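Side-chain contacts in Pbp related beta-lactamase (Pyrococcus abyssi, PDB 2QMI), which is a self-compartmentalizing archaeal peptidase that assembles as an octamer and is related to penicillin-binding proteins and serine beta-lactamases: residues F64-I69 with H103-S108; E137-F142 with G164-G169. All coordinates share one frame; numbering follows the deposited sequence.

Contact 1. Residues F64-I69 with H103-S108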
loop_
_atom_site.group_PDB
_atom_site.type_symbol
_atom_site.label_atom_id
_atom_site.label_comp_id
_atom_site.label_asym_id
_atom_site.label_seq_id
_atom_site.Cartn_x
_atom_site.Cartn_y
_atom_site.Cartn_z
ATOM N N PHE A 64 46.927 -21.864 -1.807
ATOM C CA PHE A 64 48.110 -21.235 -1.233
ATOM C C PHE A 64 48.373 -21.799 0.163
ATOM O O PHE A 64 49.490 -22.178 0.487
ATOM C CB PHE A 64 47.908 -19.723 -1.151
ATOM C CG PHE A 64 47.937 -19.039 -2.477
ATOM C CD1 PHE A 64 49.069 -18.342 -2.891
ATOM C CD2 PHE A 64 46.833 -19.081 -3.317
ATOM C CE1 PHE A 64 49.101 -17.693 -4.122
ATOM C CE2 PHE A 64 46.854 -18.436 -4.550
ATOM C CZ PHE A 64 47.990 -17.741 -4.951
ATOM N N THR A 65 47.330 -21.858 0.983
ATOM C CA THR A 65 47.448 -22.385 2.328
ATOM C C THR A 65 47.982 -23.816 2.286
ATOM O O THR A 65 48.823 -24.197 3.106
ATOM C CB THR A 65 46.085 -22.386 3.046
ATOM O OG1 THR A 65 45.646 -21.037 3.246
ATOM C CG2 THR A 65 46.185 -23.093 4.395
ATOM N N ALA A 66 47.488 -24.611 1.337
ATOM C CA ALA A 66 47.919 -25.999 1.211
ATOM C C ALA A 66 49.386 -26.085 0.795
ATOM O O ALA A 66 50.106 -26.989 1.224
ATOM C CB ALA A 66 47.047 -26.731 0.202
ATOM N N LEU A 67 49.824 -25.141 -0.033
ATOM C CA LEU A 67 51.202 -25.120 -0.495
ATOM C C LEU A 67 52.129 -24.827 0.682
ATOM O O LEU A 67 53.153 -25.495 0.859
ATOM C CB LEU A 67 51.378 -24.061 -1.591
ATOM C CG LEU A 67 52.737 -23.993 -2.302
ATOM C CD1 LEU A 67 53.062 -25.332 -2.963
ATOM C CD2 LEU A 67 52.700 -22.894 -3.349
ATOM N N ALA A 68 51.769 -23.830 1.487
ATOM C CA ALA A 68 52.565 -23.469 2.656
ATOM C C ALA A 68 52.754 -24.706 3.527
ATOM O O ALA A 68 53.853 -24.964 4.035
ATOM C CB ALA A 68 51.869 -22.378 3.450
ATOM N N ILE A 69 51.674 -25.468 3.688
ATOM C CA ILE A 69 51.695 -26.685 4.486
ATOM C C ILE A 69 52.660 -27.706 3.888
ATOM O O ILE A 69 53.376 -28.379 4.623
ATOM C CB ILE A 69 50.288 -27.328 4.577
ATOM C CG1 ILE A 69 49.362 -26.455 5.431
ATOM C CG2 ILE A 69 50.391 -28.738 5.150
ATOM C CD1 ILE A 69 49.730 -26.370 6.917
ATOM N N HIS A 103 43.331 -34.561 7.273
ATOM C CA HIS A 103 41.873 -34.488 7.314
ATOM C C HIS A 103 41.384 -33.076 6.972
ATOM O O HIS A 103 40.460 -32.913 6.173
ATOM C CB HIS A 103 41.338 -34.887 8.698
ATOM C CG HIS A 103 41.578 -36.323 9.059
ATOM N ND1 HIS A 103 41.375 -37.360 8.174
ATOM C CD2 HIS A 103 41.977 -36.893 10.219
ATOM C CE1 HIS A 103 41.642 -38.508 8.773
ATOM N NE2 HIS A 103 42.008 -38.253 10.015
ATOM N N LEU A 104 41.999 -32.063 7.577
ATOM C CA LEU A 104 41.610 -30.676 7.328
ATOM C C LEU A 104 41.820 -30.284 5.868
ATOM O O LEU A 104 40.984 -29.616 5.270
ATOM C CB LEU A 104 42.405 -29.717 8.223
ATOM C CG LEU A 104 42.243 -29.797 9.744
ATOM C CD1 LEU A 104 43.119 -28.728 10.400
ATOM C CD2 LEU A 104 40.788 -29.603 10.128
ATOM N N LEU A 105 42.949 -30.694 5.305
ATOM C CA LEU A 105 43.267 -30.387 3.912
ATOM C C LEU A 105 42.232 -30.978 2.959
ATOM O O LEU A 105 41.920 -30.388 1.924
ATOM C CB LEU A 105 44.644 -30.951 3.551
ATOM C CG LEU A 105 45.896 -30.292 4.130
ATOM C CD1 LEU A 105 47.102 -31.204 3.904
ATOM C CD2 LEU A 105 46.105 -28.930 3.477
ATOM N N THR A 106 41.708 -32.146 3.319
ATOM C CA THR A 106 40.735 -32.846 2.494
ATOM C C THR A 106 39.272 -32.644 2.891
ATOM O O THR A 106 38.380 -33.246 2.292
ATOM C CB THR A 106 41.031 -34.363 2.489
ATOM O OG1 THR A 106 41.060 -34.846 3.836
ATOM C CG2 THR A 106 42.373 -34.644 1.831
ATOM N N HIS A 107 39.018 -31.795 3.884
ATOM C CA HIS A 107 37.655 -31.558 4.345
ATOM C C HIS A 107 37.029 -32.883 4.743
ATOM O O HIS A 107 35.877 -33.150 4.406
ATOM C CB HIS A 107 36.801 -30.930 3.244
ATOM C CG HIS A 107 37.295 -29.600 2.774
ATOM N ND1 HIS A 107 37.238 -28.465 3.552
ATOM C CD2 HIS A 107 37.847 -29.222 1.597
ATOM C CE1 HIS A 107 37.733 -27.444 2.875
ATOM N NE2 HIS A 107 38.111 -27.878 1.685
ATOM N N SER A 108 37.796 -33.714 5.445
ATOM C CA SER A 108 37.312 -35.020 5.891
ATOM C C SER A 108 37.331 -35.212 7.414
ATOM O O SER A 108 37.226 -36.344 7.896
ATOM C CB SER A 108 38.123 -36.145 5.222
ATOM O OG SER A 108 39.464 -36.175 5.668
#
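L105 reaches across from the last turn of helix 101-105 and spreads its two methyls over the flank of helix 61-74. CD2 lies 4.1 Å from the CB of A66, and about as far from A66 CA, so this methyl rests on the helix surface, where an alanine lets the backbones come close: the two CA atoms are 6.9 Å apart. With chi1 at -71°, CG of L105 stands beside its own backbone N, and chi2 turns the fork so that CD2 meets A66 while the other methyl, CD1, meets CG2 of I69 one turn on, more loosely at 4.3 Å.

That apolar patch is the close side. Behind it, the chain turns polar and no longer touches helix 61-74. H107 takes positive phi (56°) and ends helix 101-105 in a Schellman motif; S108 N bonds back to H103 O at 2.9 Å, and T106 OG1 and S108 OG lie 2.8 Å apart beside the same carbonyl. H103 is the partly exposed residue here, so the turn side lies nearer solvent than the buried L105 patch.

Helix 61-74 begins at the SxxK pattern of S59 and K62, which in this family probably supplies the nucleophile. Purely apolar and buried, the contact relies on shape and exclusion of water, while the polar groups of the turn are engaged on the other side of L105.

Contact 2. Residues E137-F142 with G164-G169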
loop_
_atom_site.group_PDB
_atom_site.type_symbol
_atom_site.label_atom_id
_atom_site.label_comp_id
_atom_site.label_asym_id
_atom_site.label_seq_id
_atom_site.Cartn_x
_atom_site.Cartn_y
_atom_site.Cartn_z
ATOM N N GLU A 137 41.434 -15.517 14.945
ATOM C CA GLU A 137 41.396 -15.909 16.339
ATOM C C GLU A 137 39.952 -15.907 16.850
ATOM O O GLU A 137 39.535 -16.827 17.561
ATOM C CB GLU A 137 42.272 -14.970 17.173
ATOM C CG GLU A 137 43.781 -15.151 16.928
ATOM C CD GLU A 137 44.205 -14.928 15.472
ATOM O OE1 GLU A 137 44.050 -13.796 14.959
ATOM O OE2 GLU A 137 44.698 -15.889 14.841
ATOM N N GLU A 138 39.186 -14.885 16.481
ATOM C CA GLU A 138 37.792 -14.817 16.906
ATOM C C GLU A 138 36.999 -15.978 16.310
ATOM O O GLU A 138 36.057 -16.469 16.938
ATOM C CB GLU A 138 37.164 -13.484 16.485
ATOM C CG GLU A 138 37.818 -12.283 17.147
ATOM C CD GLU A 138 37.518 -10.973 16.436
ATOM O OE1 GLU A 138 38.386 -10.070 16.469
ATOM O OE2 GLU A 138 36.424 -10.841 15.852
ATOM N N THR A 139 37.383 -16.416 15.108
ATOM C CA THR A 139 36.696 -17.531 14.445
ATOM C C THR A 139 36.974 -18.849 15.173
ATOM O O THR A 139 36.073 -19.679 15.348
ATOM C CB THR A 139 37.130 -17.678 12.956
ATOM O OG1 THR A 139 36.885 -16.452 12.254
ATOM C CG2 THR A 139 36.348 -18.789 12.276
ATOM N N ILE A 140 38.222 -19.044 15.591
ATOM C CA ILE A 140 38.590 -20.259 16.310
ATOM C C ILE A 140 37.874 -20.274 17.660
ATOM O O ILE A 140 37.342 -21.305 18.070
ATOM C CB ILE A 140 40.130 -20.370 16.507
ATOM C CG1 ILE A 140 40.803 -20.612 15.151
ATOM C CG2 ILE A 140 40.466 -21.519 17.454
ATOM C CD1 ILE A 140 42.319 -20.708 15.198
ATOM N N ALA A 141 37.848 -19.127 18.336
ATOM C CA ALA A 141 37.168 -19.017 19.620
ATOM C C ALA A 141 35.730 -19.499 19.409
ATOM O O ALA A 141 35.266 -20.429 20.072
ATOM C CB ALA A 141 37.186 -17.569 20.101
ATOM N N PHE A 142 35.043 -18.869 18.461
ATOM C CA PHE A 142 33.668 -19.222 18.106
ATOM C C PHE A 142 33.489 -20.738 17.869
ATOM O O PHE A 142 32.539 -21.343 18.360
ATOM C CB PHE A 142 33.264 -18.446 16.844
ATOM C CG PHE A 142 31.865 -18.724 16.370
ATOM C CD1 PHE A 142 30.765 -18.376 17.149
ATOM C CD2 PHE A 142 31.646 -19.318 15.131
ATOM C CE1 PHE A 142 29.463 -18.612 16.699
ATOM C CE2 PHE A 142 30.345 -19.564 14.667
ATOM C CZ PHE A 142 29.255 -19.210 15.452
ATOM N N GLY A 164 38.072 -25.302 8.513
ATOM C CA GLY A 164 39.171 -26.234 8.372
ATOM C C GLY A 164 40.447 -25.529 7.932
ATOM O O GLY A 164 41.526 -25.831 8.439
ATOM N N TYR A 165 40.338 -24.587 6.998
ATOM C CA TYR A 165 41.528 -23.877 6.531
ATOM C C TYR A 165 41.913 -22.707 7.415
ATOM O O TYR A 165 43.017 -22.177 7.307
ATOM C CB TYR A 165 41.371 -23.432 5.073
ATOM C CG TYR A 165 41.745 -24.533 4.102
ATOM C CD1 TYR A 165 42.736 -24.341 3.142
ATOM C CD2 TYR A 165 41.134 -25.786 4.180
ATOM C CE1 TYR A 165 43.114 -25.376 2.280
ATOM C CE2 TYR A 165 41.499 -26.821 3.333
ATOM C CZ TYR A 165 42.490 -26.613 2.386
ATOM O OH TYR A 165 42.853 -27.648 1.566
ATOM N N VAL A 166 40.999 -22.303 8.289
ATOM C CA VAL A 166 41.306 -21.243 9.230
ATOM C C VAL A 166 42.291 -21.882 10.214
ATOM O O VAL A 166 43.282 -21.263 10.613
ATOM C CB VAL A 166 40.044 -20.768 9.980
ATOM C CG1 VAL A 166 40.440 -19.890 11.173
ATOM C CG2 VAL A 166 39.142 -19.988 9.023
ATOM N N LEU A 167 42.018 -23.137 10.575
ATOM C CA LEU A 167 42.869 -23.892 11.488
ATOM C C LEU A 167 44.238 -24.143 10.854
ATOM O O LEU A 167 45.267 -24.041 11.527
ATOM C CB LEU A 167 42.198 -25.218 11.858
ATOM C CG LEU A 167 40.952 -25.065 12.742
ATOM C CD1 LEU A 167 40.205 -26.387 12.842
ATOM C CD2 LEU A 167 41.369 -24.575 14.116
ATOM N N LEU A 168 44.242 -24.472 9.562
ATOM C CA LEU A 168 45.482 -24.697 8.825
ATOM C C LEU A 168 46.298 -23.414 8.852
ATOM O O LEU A 168 47.525 -23.450 8.867
ATOM C CB LEU A 168 45.193 -25.078 7.369
ATOM C CG LEU A 168 44.726 -26.501 7.056
ATOM C CD1 LEU A 168 44.391 -26.611 5.566
ATOM C CD2 LEU A 168 45.822 -27.491 7.431
ATOM N N GLY A 169 45.611 -22.276 8.849
ATOM C CA GLY A 169 46.303 -20.999 8.897
ATOM C C GLY A 169 46.991 -20.805 10.242
ATOM O O GLY A 169 48.077 -20.224 10.326
#
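I140 does most of the work from helix 136-142, fitting its CG1-CD1 arm against V166 and L167 of helix 162-176. Its chi1 of -69° places CG1 beside the backbone N, and the extended chi2 (179°) runs CD1 out toward the second helix although the CB itself starts off to one flank. CG1 meets CG1 of V166 at 4.1 Å, the two side chains sliding past each other in opposite senses. CD1 lies 4.1 Å from CD2 of L167, whose CB sets out along the side of its helix before the fork bends inward. V166 sets out toward helix 136-142, and its CG1 also comes within 4.4 Å of T139 CB.

The axes of the two segments come within 10.2 Å, with their N-to-C directions 123° apart, and these side chains fill the gap. E137 folds back to a salt bridge with K170, further along helix 162-176. Y116 of helix 116-124 touches both T139 and V166; L104 of helix 101-105 backs L167. The outer face of helix 136-142 packs against two neighbouring subunits: E138 OE2 accepts from G39 N of one, and F142 O hydrogen-bonds to Y373 OH of the other, their rings meeting edge to face.

In the fold
From the N terminus, the chain runs through helix 61-74 and a largely irregular excursion before contact 1 closes a loop of 33 residues at helix 101-105. Contact 2 opens later and closes a shorter one, of 21 residues, between helices 136-142 and 162-176. The two loops therefore follow in series, neither nested nor crossed, with centres about 13 Å apart. Helix 162-176 joins them in space: Y165 OH probably bonds to L105 O at 2.9 Å, and L168 packs on both L105 and T65. Together they tie helices 61-74, 101-105, 136-142 and 162-176 together, from the probable SxxK helix out to the subunit interfaces.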